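Local coordinates for protein ATP-dependent DNA ligase (Mycobacterium tuberculosis, PDB 6NHX) that seals DNA strands at the expense of ATP and, together with Ku, repairs double-strand breaks by non-homologous end joining, at residues L8-A19 with Q175-D186; A23-D33 with W162-R170. The protein carries 1 engineered substitution. One frame throughout, in Å; residues are numbered along the deposited sequence.

From the N terminus, strand 12-15 runs first and strand 26-31 follows it. The chain then builds a second, antiparallel sheet and helices 124-136 and 150-160 before it comes back. Interaction 2 closes the inner loop when 162-170 returns to lie antiparallel to 23-33. Interaction 1 closes the outer one a few residues later, when 175-186 reaches 8-19, so the two loops are concentric and do not cross. Both contacts belong to one mixed sheet of the nucleotidyltransferase domain. Strand 164-169 joins them by pairing with 184-187, through Ala-167 N to Val-184 O and Val-165 N to Asp-186 O. ATP bridges them too: interaction 2 reads the adenine, while interaction 1 holds phosphates.

Interaction 1 of 2, residues L8-A19 with Q175-D186; sequences LAPMLATHGTVA and QPGRRCASWVKD. With ATP (adenosine-5'-triphosphate), chain B.
Met-11 lies over one face of the Trp-183 indole, a Met-aromatic contact beside the mixed sheet of the nucleotidyltransferase fold, where strand 12-15 runs parallel to both 179-180 and 184-186. A long unbranched chain suits this place: with CG anti to the backbone N (chi1 -174°) and extended beyond, it sets CE 3.6 Å from the centroid of the Trp-183 five-membered ring, while SD accepts a weak bond from Gln-175 N. Between the two partner strands the chain turns a corner, and Thr-14 OG1 fastens that turn by a hydrogen bond to Cys-180 O at 2.8 Å. Arg-179 bends at chi3 (-57°), so that NH1 meets Ala-13 O at 2.8 Å, in the planes of both guanidinium and carbonyl, and also ATP O1G at 2.9 Å. NH2 donates to ATP O2G, and Leu-12 lies over one guanidinium face with CB and CD1; together these fix its rotation. Lys-185, in the family's motif V, stretches past the Ala-13 methyl, a small group that fits alongside its CG, and its NZ spans ATP O1G and O1A. Where the strands part, Asp-186 OD2 accepts Val-18 N at 2.8 Å on the anti side, 27° out of the carboxylate plane.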
loop_
_atom_site.group_PDB
_atom_site.type_symbol
_atom_site.label_atom_id
_atom_site.label_comp_id
_atom_site.label_asym_id
_atom_site.label_seq_id
_atom_site.Cartn_x
_atom_site.Cartn_y
_atom_site.Cartn_z
ATOM N N LEU A 8 8.390 -12.763 13.997
ATOM C CA LEU A 8 8.886 -11.791 13.034
ATOM C C LEU A 8 7.836 -10.742 12.706
ATOM O O LEU A 8 6.656 -11.060 12.521
ATOM C CB LEU A 8 9.256 -12.512 11.740
ATOM C CG LEU A 8 10.662 -13.066 11.578
ATOM C CD1 LEU A 8 10.855 -13.442 10.119
ATOM C CD2 LEU A 8 11.692 -12.040 12.019
ATOM N N ALA A 9 8.283 -9.492 12.603
ATOM C CA ALA A 9 7.495 -8.375 12.113
ATOM C C ALA A 9 8.302 -7.631 11.059
ATOM O O ALA A 9 9.535 -7.613 11.116
ATOM C CB ALA A 9 7.139 -7.409 13.253
ATOM N N PRO A 10 7.635 -7.020 10.084
ATOM C CA PRO A 10 8.365 -6.395 8.975
ATOM C C PRO A 10 9.126 -5.151 9.408
ATOM O O PRO A 10 8.718 -4.415 10.311
ATOM C CB PRO A 10 7.260 -6.026 7.979
ATOM C CG PRO A 10 6.042 -6.779 8.424
ATOM C CD PRO A 10 6.177 -6.955 9.901
ATOM N N MET A 11 10.260 -4.946 8.745
ATOM C CA MET A 11 11.004 -3.699 8.816
ATOM C C MET A 11 10.248 -2.621 8.044
ATOM O O MET A 11 9.563 -2.896 7.059
ATOM C CB MET A 11 12.368 -3.934 8.171
ATOM C CG MET A 11 13.340 -2.776 8.274
ATOM S SD MET A 11 14.963 -3.285 7.676
ATOM C CE MET A 11 15.847 -1.718 7.774
ATOM N N LEU A 12 10.377 -1.375 8.494
ATOM C CA LEU A 12 9.604 -0.265 7.944
ATOM C C LEU A 12 10.530 0.850 7.469
ATOM O O LEU A 12 11.661 0.982 7.938
ATOM C CB LEU A 12 8.602 0.256 8.978
ATOM C CG LEU A 12 7.591 -0.788 9.464
ATOM C CD1 LEU A 12 6.798 -0.235 10.647
ATOM C CD2 LEU A 12 6.654 -1.219 8.337
ATOM N N ALA A 13 10.017 1.651 6.526
ATOM C CA ALA A 13 10.768 2.718 5.872
ATOM C C ALA A 13 10.395 4.075 6.448
ATOM O O ALA A 13 9.292 4.282 6.952
ATOM C CB ALA A 13 10.505 2.742 4.362
ATOM N N THR A 14 11.331 4.996 6.359
ATOM C CA THR A 14 11.123 6.364 6.820
ATOM C C THR A 14 10.751 7.252 5.642
ATOM O O THR A 14 11.412 7.206 4.599
ATOM C CB THR A 14 12.418 6.894 7.417
ATOM O OG1 THR A 14 12.871 6.004 8.445
ATOM C CG2 THR A 14 12.200 8.232 8.041
ATOM N N HIS A 15 9.719 8.074 5.808
ATOM C CA HIS A 15 9.349 8.992 4.742
ATOM C C HIS A 15 10.485 9.973 4.474
ATOM O O HIS A 15 11.028 10.584 5.400
ATOM C CB HIS A 15 8.089 9.764 5.137
ATOM C CG HIS A 15 7.394 10.406 3.980
ATOM N ND1 HIS A 15 6.395 11.341 4.138
ATOM C CD2 HIS A 15 7.554 10.249 2.644
ATOM C CE1 HIS A 15 5.970 11.734 2.951
ATOM N NE2 HIS A 15 6.655 11.085 2.027
ATOM N N GLY A 16 10.850 10.115 3.210
ATOM C CA GLY A 16 11.898 11.050 2.866
ATOM C C GLY A 16 11.940 11.303 1.381
ATOM O O GLY A 16 10.989 11.001 0.654
ATOM N N THR A 17 13.073 11.819 0.925
ATOM C CA THR A 17 13.299 12.121 -0.484
ATOM C C THR A 17 14.477 11.295 -0.971
ATOM O O THR A 17 15.554 11.332 -0.370
ATOM C CB THR A 17 13.580 13.616 -0.676
ATOM O OG1 THR A 17 12.381 14.343 -0.419
ATOM C CG2 THR A 17 14.025 13.912 -2.102
ATOM N N VAL A 18 14.272 10.541 -2.056
ATOM C CA VAL A 18 15.333 9.671 -2.559
ATOM C C VAL A 18 16.210 10.322 -3.619
ATOM O O VAL A 18 17.311 9.811 -3.891
ATOM C CB VAL A 18 14.845 8.304 -3.077
ATOM C CG1 VAL A 18 14.093 7.550 -2.001
ATOM C CG2 VAL A 18 13.993 8.471 -4.323
ATOM N N ALA A 19 15.763 11.431 -4.218
ATOM C CA ALA A 19 16.582 12.148 -5.178
ATOM C C ALA A 19 17.662 12.850 -4.378
ATOM O O ALA A 19 17.364 13.648 -3.485
ATOM C CB ALA A 19 15.738 13.177 -5.925
ATOM N N GLN A 175 16.015 -5.215 10.249
ATOM C CA GLN A 175 15.624 -4.919 11.626
ATOM C C GLN A 175 14.133 -5.167 11.812
ATOM O O GLN A 175 13.307 -4.278 11.555
ATOM C CB GLN A 175 15.992 -3.471 11.972
ATOM C CG GLN A 175 17.465 -3.203 11.769
ATOM C CD GLN A 175 17.925 -1.903 12.383
ATOM O OE1 GLN A 175 18.492 -1.052 11.697
ATOM N NE2 GLN A 175 17.697 -1.746 13.682
ATOM N N PRO A 176 13.733 -6.368 12.234
ATOM C CA PRO A 176 12.303 -6.671 12.320
ATOM C C PRO A 176 11.584 -5.731 13.277
ATOM O O PRO A 176 12.078 -5.416 14.363
ATOM C CB PRO A 176 12.276 -8.119 12.828
ATOM C CG PRO A 176 13.602 -8.682 12.448
ATOM C CD PRO A 176 14.572 -7.547 12.533
ATOM N N GLY A 177 10.416 -5.265 12.840
ATOM C CA GLY A 177 9.540 -4.501 13.702
ATOM C C GLY A 177 9.978 -3.079 13.953
ATOM O O GLY A 177 9.454 -2.437 14.864
ATOM N N ARG A 178 10.929 -2.565 13.179
ATOM C CA ARG A 178 11.455 -1.223 13.413
ATOM C C ARG A 178 11.395 -0.404 12.135
ATOM O O ARG A 178 11.646 -0.919 11.042
ATOM C CB ARG A 178 12.917 -1.271 13.863
ATOM C CG ARG A 178 13.133 -1.852 15.244
ATOM C CD ARG A 178 14.600 -1.750 15.643
ATOM N NE ARG A 178 14.855 -0.618 16.535
ATOM C CZ ARG A 178 15.155 0.610 16.119
ATOM N NH1 ARG A 178 15.235 0.871 14.821
ATOM N NH2 ARG A 178 15.373 1.578 17.001
ATOM N N ARG A 179 11.081 0.879 12.275
ATOM C CA ARG A 179 11.194 1.827 11.177
ATOM C C ARG A 179 12.582 2.446 11.235
ATOM O O ARG A 179 13.002 2.935 12.288
ATOM C CB ARG A 179 10.120 2.906 11.300
ATOM C CG ARG A 179 9.964 3.739 10.042
ATOM C CD ARG A 179 8.868 4.803 10.198
ATOM N NE ARG A 179 7.568 4.222 10.544
ATOM C CZ ARG A 179 6.684 3.759 9.666
ATOM N NH1 ARG A 179 6.946 3.785 8.360
ATOM N NH2 ARG A 179 5.519 3.281 10.102
ATOM N N CYS A 180 13.303 2.418 10.112
ATOM C CA CYS A 180 14.737 2.670 10.135
ATOM C C CYS A 180 15.147 3.709 9.103
ATOM O O CYS A 180 14.556 3.813 8.024
ATOM C CB CYS A 180 15.507 1.377 9.844
ATOM S SG CYS A 180 15.171 0.072 11.043
ATOM N N ALA A 181 16.206 4.450 9.437
ATOM C CA ALA A 181 16.772 5.430 8.519
ATOM C C ALA A 181 17.435 4.784 7.309
ATOM O O ALA A 181 17.679 5.467 6.308
ATOM C CB ALA A 181 17.783 6.318 9.251
ATOM N N SER A 182 17.702 3.481 7.355
ATOM C CA SER A 182 18.332 2.784 6.244
ATOM C C SER A 182 17.358 2.459 5.115
ATOM O O SER A 182 17.796 1.978 4.060
ATOM C CB SER A 182 18.974 1.499 6.762
ATOM O OG SER A 182 17.986 0.732 7.436
ATOM N N TRP A 183 16.056 2.671 5.315
ATOM C CA TRP A 183 15.050 2.509 4.270
ATOM C C TRP A 183 14.293 3.821 4.155
ATOM O O TRP A 183 13.790 4.329 5.159
ATOM C CB TRP A 183 14.034 1.416 4.629
ATOM C CG TRP A 183 14.454 -0.018 4.485
ATOM C CD1 TRP A 183 15.715 -0.510 4.434
ATOM C CD2 TRP A 183 13.574 -1.129 4.359
ATOM N NE1 TRP A 183 15.680 -1.890 4.299
ATOM C CE2 TRP A 183 14.369 -2.285 4.254
ATOM C CE3 TRP A 183 12.183 -1.261 4.347
ATOM C CZ2 TRP A 183 13.812 -3.570 4.116
ATOM C CZ3 TRP A 183 11.630 -2.524 4.213
ATOM C CH2 TRP A 183 12.446 -3.657 4.099
ATOM N N VAL A 184 14.202 4.365 2.939
ATOM C CA VAL A 184 13.581 5.670 2.724
ATOM C C VAL A 184 12.489 5.510 1.674
ATOM O O VAL A 184 12.751 5.003 0.576
ATOM C CB VAL A 184 14.619 6.698 2.253
ATOM C CG1 VAL A 184 13.950 8.041 2.045
ATOM C CG2 VAL A 184 15.758 6.818 3.272
ATOM N N LYS A 185 11.266 5.918 2.002
ATOM C CA LYS A 185 10.129 5.794 1.101
ATOM C C LYS A 185 9.721 7.164 0.571
ATOM O O LYS A 185 9.699 8.141 1.324
ATOM C CB LYS A 185 8.932 5.106 1.775
ATOM C CG LYS A 185 8.569 5.663 3.137
ATOM C CD LYS A 185 7.231 5.121 3.615
ATOM C CE LYS A 185 6.807 5.782 4.915
ATOM N NZ LYS A 185 5.399 5.430 5.285
ATOM N N ASP A 186 9.377 7.225 -0.716
ATOM C CA ASP A 186 9.173 8.489 -1.421
ATOM C C ASP A 186 8.150 8.249 -2.523
ATOM O O ASP A 186 8.344 7.367 -3.356
ATOM C CB ASP A 186 10.528 8.932 -2.003
ATOM C CG ASP A 186 10.519 10.328 -2.564
ATOM O OD1 ASP A 186 9.448 10.959 -2.593
ATOM O OD2 ASP A 186 11.602 10.782 -2.998
HETATM P PG ATP B . 3.684 2.459 6.715
HETATM O O1G ATP B . 5.089 2.837 6.296
HETATM O O2G ATP B . 3.394 2.592 8.198
HETATM O O3G ATP B . 3.254 1.117 6.150
HETATM P PB ATP B . 1.751 3.496 4.775
HETATM O O1B ATP B . 1.020 4.806 4.632
HETATM O O2B ATP B . 1.004 2.180 4.753
HETATM O O3B ATP B . 2.702 3.583 6.074
HETATM P PA ATP B . 3.319 4.402 2.511
HETATM O O1A ATP B . 3.715 5.699 3.149
HETATM O O2A ATP B . 2.281 4.267 1.427
HETATM O O3A ATP B . 2.913 3.400 3.685
HETATM O "O5'" ATP B . 4.662 3.579 2.134
HETATM C "C5'" ATP B . 4.596 2.441 1.279
HETATM C "C4'" ATP B . 4.211 1.181 2.060
HETATM O "O4'" ATP B . 4.388 0.071 1.180
HETATM C "C3'" ATP B . 5.087 0.918 3.267
HETATM O "O3'" ATP B . 4.364 0.102 4.185
HETATM C "C2'" ATP B . 6.181 0.091 2.655
HETATM O "O2'" ATP B . 6.879 -0.706 3.623
HETATM C "C1'" ATP B . 5.426 -0.781 1.657
HETATM N N9 ATP B . 6.239 -1.103 0.467
HETATM C C8 ATP B . 5.833 -1.028 -0.826
HETATM N N7 ATP B . 6.823 -1.431 -1.670
HETATM C C5 ATP B . 7.863 -1.785 -0.892
HETATM C C6 ATP B . 9.213 -2.272 -1.137
HETATM N N6 ATP B . 9.654 -2.443 -2.388
HETATM N N1 ATP B . 9.993 -2.514 -0.073
HETATM C C2 ATP B . 9.578 -2.335 1.187
HETATM N N3 ATP B . 8.355 -1.874 1.490
HETATM C C4 ATP B . 7.485 -1.571 0.500
HETATM O O HOH W 1 6.681 11.227 -0.637
HETATM O O HOH W 2 9.145 12.991 -0.528
HETATM O O HOH W 3 12.860 11.977 -5.071
#

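Interaction 2 of 2, residues A23-D33 with W162-R170. Engineered in segment 23-33: Met-31 (natural residue Lys). With ATP (adenosine-5'-triphosphate), chain B.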
loop_
_atom_site.group_PDB
_atom_site.type_symbol
_atom_site.label_atom_id
_atom_site.label_comp_id
_atom_site.label_asym_id
_atom_site.label_seq_id
_atom_site.Cartn_x
_atom_site.Cartn_y
_atom_site.Cartn_z
ATOM N N ALA A 23 23.857 5.708 -5.960
ATOM C CA ALA A 23 23.841 4.264 -6.169
ATOM C C ALA A 23 24.977 3.548 -5.446
ATOM O O ALA A 23 24.848 2.365 -5.130
ATOM C CB ALA A 23 23.880 3.946 -7.666
ATOM N N SER A 24 26.088 4.236 -5.168
ATOM C CA SER A 24 27.192 3.563 -4.491
ATOM C C SER A 24 26.785 3.075 -3.106
ATOM O O SER A 24 27.253 2.023 -2.659
ATOM C CB SER A 24 28.410 4.482 -4.411
ATOM O OG SER A 24 28.052 5.738 -3.863
ATOM N N GLN A 25 25.905 3.809 -2.420
ATOM C CA GLN A 25 25.454 3.405 -1.099
ATOM C C GLN A 25 24.029 2.873 -1.049
ATOM O O GLN A 25 23.681 2.210 -0.066
ATOM C CB GLN A 25 25.593 4.562 -0.098
ATOM C CG GLN A 25 27.026 4.787 0.372
ATOM C CD GLN A 25 27.744 5.847 -0.438
ATOM O OE1 GLN A 25 28.849 5.621 -0.933
ATOM N NE2 GLN A 25 27.117 7.012 -0.582
ATOM N N TRP A 26 23.203 3.112 -2.077
ATOM C CA TRP A 26 21.776 2.854 -1.983
ATOM C C TRP A 26 21.295 2.039 -3.171
ATOM O O TRP A 26 21.675 2.316 -4.311
ATOM C CB TRP A 26 20.983 4.172 -1.949
ATOM C CG TRP A 26 21.206 4.971 -0.735
ATOM C CD1 TRP A 26 22.206 5.861 -0.534
ATOM C CD2 TRP A 26 20.433 4.944 0.467
ATOM N NE1 TRP A 26 22.102 6.409 0.715
ATOM C CE2 TRP A 26 21.009 5.877 1.349
ATOM C CE3 TRP A 26 19.287 4.256 0.868
ATOM C CZ2 TRP A 26 20.495 6.119 2.619
ATOM C CZ3 TRP A 26 18.778 4.490 2.119
ATOM C CH2 TRP A 26 19.376 5.421 2.987
ATOM N N ALA A 27 20.428 1.070 -2.892
ATOM C CA ALA A 27 19.652 0.369 -3.906
ATOM C C ALA A 27 18.263 0.986 -3.944
ATOM O O ALA A 27 17.784 1.511 -2.935
ATOM C CB ALA A 27 19.558 -1.121 -3.564
ATOM N N PHE A 28 17.618 0.925 -5.110
ATOM C CA PHE A 28 16.318 1.558 -5.305
ATOM C C PHE A 28 15.322 0.536 -5.822
ATOM O O PHE A 28 15.588 -0.163 -6.810
ATOM C CB PHE A 28 16.442 2.728 -6.274
ATOM C CG PHE A 28 17.414 3.760 -5.803
ATOM C CD1 PHE A 28 17.111 4.577 -4.726
ATOM C CD2 PHE A 28 18.659 3.873 -6.393
ATOM C CE1 PHE A 28 18.029 5.504 -4.269
ATOM C CE2 PHE A 28 19.582 4.782 -5.929
ATOM C CZ PHE A 28 19.258 5.616 -4.876
ATOM N N GLU A 29 14.190 0.430 -5.133
ATOM C CA GLU A 29 13.116 -0.469 -5.518
ATOM C C GLU A 29 11.864 0.330 -5.828
ATOM O O GLU A 29 11.664 1.429 -5.284
ATOM C CB GLU A 29 12.776 -1.406 -4.356
ATOM C CG GLU A 29 13.840 -2.440 -4.009
ATOM C CD GLU A 29 13.374 -3.403 -2.928
ATOM O OE1 GLU A 29 14.234 -3.909 -2.189
ATOM O OE2 GLU A 29 12.156 -3.643 -2.816
ATOM N N GLY A 30 11.005 -0.206 -6.676
ATOM C CA GLY A 30 9.674 0.346 -6.811
ATOM C C GLY A 30 8.868 0.193 -5.535
ATOM O O GLY A 30 9.015 -0.771 -4.779
ATOM N N MET A 31 8.036 1.198 -5.256
ATOM C CA MET A 31 7.065 1.116 -4.171
ATOM C C MET A 31 5.790 0.469 -4.706
ATOM O O MET A 31 5.165 1.004 -5.631
ATOM C CB MET A 31 6.755 2.510 -3.632
ATOM C CG MET A 31 5.671 2.489 -2.565
ATOM S SD MET A 31 5.130 4.146 -2.105
ATOM C CE MET A 31 6.593 4.740 -1.253
ATOM N N TRP A 32 5.401 -0.662 -4.111
ATOM C CA TRP A 32 4.256 -1.462 -4.554
ATOM C C TRP A 32 3.093 -1.291 -3.575
ATOM O O TRP A 32 3.210 -1.671 -2.403
ATOM C CB TRP A 32 4.633 -2.944 -4.654
ATOM C CG TRP A 32 5.969 -3.193 -5.303
ATOM C CD1 TRP A 32 7.037 -3.870 -4.758
ATOM C CD2 TRP A 32 6.390 -2.745 -6.597
ATOM N NE1 TRP A 32 8.093 -3.884 -5.653
ATOM C CE2 TRP A 32 7.727 -3.178 -6.777
ATOM C CE3 TRP A 32 5.777 -1.990 -7.616
ATOM C CZ2 TRP A 32 8.444 -2.920 -7.952
ATOM C CZ3 TRP A 32 6.497 -1.726 -8.778
ATOM C CH2 TRP A 32 7.818 -2.193 -8.936
ATOM N N ASP A 33 1.968 -0.740 -4.045
ATOM C CA ASP A 33 0.786 -0.644 -3.187
ATOM C C ASP A 33 0.148 -2.018 -3.030
ATOM O O ASP A 33 -0.205 -2.663 -4.021
ATOM C CB ASP A 33 -0.240 0.331 -3.770
ATOM C CG ASP A 33 -0.035 1.765 -3.292
ATOM O OD1 ASP A 33 1.071 2.072 -2.806
ATOM O OD2 ASP A 33 -0.977 2.588 -3.399
ATOM N N TRP A 162 4.421 3.691 -11.375
ATOM C CA TRP A 162 4.466 3.143 -10.034
ATOM C C TRP A 162 4.245 4.239 -8.992
ATOM O O TRP A 162 4.316 5.433 -9.292
ATOM C CB TRP A 162 5.811 2.444 -9.811
ATOM C CG TRP A 162 6.027 1.282 -10.750
ATOM C CD1 TRP A 162 5.069 0.597 -11.442
ATOM C CD2 TRP A 162 7.280 0.694 -11.105
ATOM N NE1 TRP A 162 5.651 -0.395 -12.189
ATOM C CE2 TRP A 162 7.007 -0.353 -12.001
ATOM C CE3 TRP A 162 8.605 0.938 -10.732
ATOM C CZ2 TRP A 162 8.015 -1.148 -12.552
ATOM C CZ3 TRP A 162 9.606 0.147 -11.277
ATOM C CH2 TRP A 162 9.303 -0.886 -12.170
ATOM N N GLU A 163 3.940 3.820 -7.758
ATOM C CA GLU A 163 3.565 4.786 -6.720
ATOM C C GLU A 163 4.761 5.605 -6.242
ATOM O O GLU A 163 4.597 6.760 -5.822
ATOM C CB GLU A 163 2.901 4.066 -5.541
ATOM C CG GLU A 163 2.208 5.010 -4.539
ATOM C CD GLU A 163 0.911 5.631 -5.075
ATOM O OE1 GLU A 163 0.576 6.767 -4.673
ATOM O OE2 GLU A 163 0.225 4.999 -5.897
ATOM N N GLY A 164 5.962 5.050 -6.312
ATOM C CA GLY A 164 7.122 5.719 -5.755
ATOM C C GLY A 164 8.316 4.788 -5.744
ATOM O O GLY A 164 8.395 3.842 -6.538
ATOM N N VAL A 165 9.229 5.065 -4.825
ATOM C CA VAL A 165 10.485 4.338 -4.678
ATOM C C VAL A 165 10.745 4.098 -3.205
ATOM O O VAL A 165 10.450 4.956 -2.372
ATOM C CB VAL A 165 11.654 5.112 -5.333
ATOM C CG1 VAL A 165 13.007 4.569 -4.946
ATOM C CG2 VAL A 165 11.503 5.162 -6.845
ATOM N N ILE A 166 11.308 2.940 -2.880
ATOM C CA ILE A 166 11.936 2.681 -1.588
ATOM C C ILE A 166 13.426 2.573 -1.842
ATOM O O ILE A 166 13.871 1.676 -2.574
ATOM C CB ILE A 166 11.438 1.393 -0.906
ATOM C CG1 ILE A 166 9.928 1.197 -1.098
ATOM C CG2 ILE A 166 11.889 1.383 0.575
ATOM C CD1 ILE A 166 9.106 2.089 -0.219
ATOM N N ALA A 167 14.207 3.445 -1.218
ATOM C CA ALA A 167 15.652 3.304 -1.232
ATOM C C ALA A 167 16.083 2.513 -0.011
ATOM O O ALA A 167 15.605 2.752 1.100
ATOM C CB ALA A 167 16.314 4.684 -1.187
ATOM N N LYS A 168 16.994 1.559 -0.212
ATOM C CA LYS A 168 17.484 0.733 0.880
ATOM C C LYS A 168 19.005 0.734 0.854
ATOM O O LYS A 168 19.614 0.515 -0.198
ATOM C CB LYS A 168 16.919 -0.689 0.769
ATOM C CG LYS A 168 15.399 -0.691 0.820
ATOM C CD LYS A 168 14.812 -2.078 0.542
ATOM C CE LYS A 168 13.290 -2.061 0.588
ATOM N NZ LYS A 168 12.741 -3.405 0.215
ATOM N N ARG A 169 19.616 1.017 1.999
ATOM C CA ARG A 169 21.070 1.077 2.043
ATOM C C ARG A 169 21.668 -0.285 1.718
ATOM O O ARG A 169 21.242 -1.318 2.253
ATOM C CB ARG A 169 21.519 1.508 3.437
ATOM C CG ARG A 169 21.567 3.002 3.641
ATOM C CD ARG A 169 22.385 3.387 4.876
ATOM N NE ARG A 169 23.800 3.108 4.665
ATOM C CZ ARG A 169 24.687 3.996 4.226
ATOM N NH1 ARG A 169 24.314 5.243 3.963
ATOM N NH2 ARG A 169 25.953 3.633 4.052
ATOM N N ARG A 170 22.664 -0.293 0.832
ATOM C CA ARG A 170 23.250 -1.560 0.406
ATOM C C ARG A 170 23.899 -2.313 1.566
ATOM O O ARG A 170 23.939 -3.548 1.550
ATOM C CB ARG A 170 24.252 -1.305 -0.717
ATOM C CG ARG A 170 23.574 -0.862 -2.009
ATOM C CD ARG A 170 24.563 -0.523 -3.104
ATOM N NE ARG A 170 23.891 -0.289 -4.381
ATOM C CZ ARG A 170 23.430 -1.248 -5.180
ATOM N NH1 ARG A 170 23.568 -2.520 -4.843
ATOM N NH2 ARG A 170 22.824 -0.933 -6.317
HETATM P PG ATP B . 3.684 2.459 6.715
HETATM O O1G ATP B . 5.089 2.837 6.296
HETATM O O2G ATP B . 3.394 2.592 8.198
HETATM O O3G ATP B . 3.254 1.117 6.150
HETATM P PB ATP B . 1.751 3.496 4.775
HETATM O O1B ATP B . 1.020 4.806 4.632
HETATM O O2B ATP B . 1.004 2.180 4.753
HETATM O O3B ATP B . 2.702 3.583 6.074
HETATM P PA ATP B . 3.319 4.402 2.511
HETATM O O1A ATP B . 3.715 5.699 3.149
HETATM O O2A ATP B . 2.281 4.267 1.427
HETATM O O3A ATP B . 2.913 3.400 3.685
HETATM O "O5'" ATP B . 4.662 3.579 2.134
HETATM C "C5'" ATP B . 4.596 2.441 1.279
HETATM C "C4'" ATP B . 4.211 1.181 2.060
HETATM O "O4'" ATP B . 4.388 0.071 1.180
HETATM C "C3'" ATP B . 5.087 0.918 3.267
HETATM O "O3'" ATP B . 4.364 0.102 4.185
HETATM C "C2'" ATP B . 6.181 0.091 2.655
HETATM O "O2'" ATP B . 6.879 -0.706 3.623
HETATM C "C1'" ATP B . 5.426 -0.781 1.657
HETATM N N9 ATP B . 6.239 -1.103 0.467
HETATM C C8 ATP B . 5.833 -1.028 -0.826
HETATM N N7 ATP B . 6.823 -1.431 -1.670
HETATM C C5 ATP B . 7.863 -1.785 -0.892
HETATM C C6 ATP B . 9.213 -2.272 -1.137
HETATM N N6 ATP B . 9.654 -2.443 -2.388
HETATM N N1 ATP B . 9.993 -2.514 -0.073
HETATM C C2 ATP B . 9.578 -2.335 1.187
HETATM N N3 ATP B . 8.355 -1.874 1.490
HETATM C C4 ATP B . 7.485 -1.571 0.500
HETATM O O HOH W 4 21.445 1.770 -6.989
HETATM O O HOH W 5 3.607 0.927 -7.838
#
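Trp-162 presents the face of its indole to the edge of Trp-32: CZ3 of Trp-32 sits over the middle of the Trp-162 ring system, 3.4 Å from its CD2, in a T-shaped pair with planes at 75°. Gly-30 suits the tight passage beside these indoles, where CH2 of Trp-32 occupies the place a side chain would need. Strand 26-31 leads into nucleotidyltransferase motif one and antiparallel 164-169 carries most of motif IV; the face bearing Glu-29, Ile-166 and Lys-168 forms one side of the adenine pocket. Lys-168, extended from CG onward, brings NZ to ATP N1 at 2.9 Å and forms a salt bridge with Glu-29 OE1, which Tyr-124 also holds. These partners probably keep the carboxylate charged and turned, so that Glu-29 OE2 accepts ATP N6 at 2.8 Å. Gly-30 O takes N6 as well, and Trp-32 N gives a nearly straight bond to N7. Branched Ile-166 lays CG1 against the purine, 3.5 Å from ATP C6. Met-31, engineered in place of the motif lysine, bends at chi3 (-69°) to rest CE on Ile-166 CD1. Asp-33 and Glu-163, probable manganese ligands, bring their carboxylates close, and form salt bridges with Arg-293 and Arg-277 respectively. At the far end, Arg-169 CG stands 3.3 Å from Trp-26 CH2, over the ring face. Strand 164-169 lies between 26-31 and 184-187; helix 150-160 packs on Phe-28 and Val-165, while Phe-109 of strand 105-114 touches Glu-29 and Lys-168.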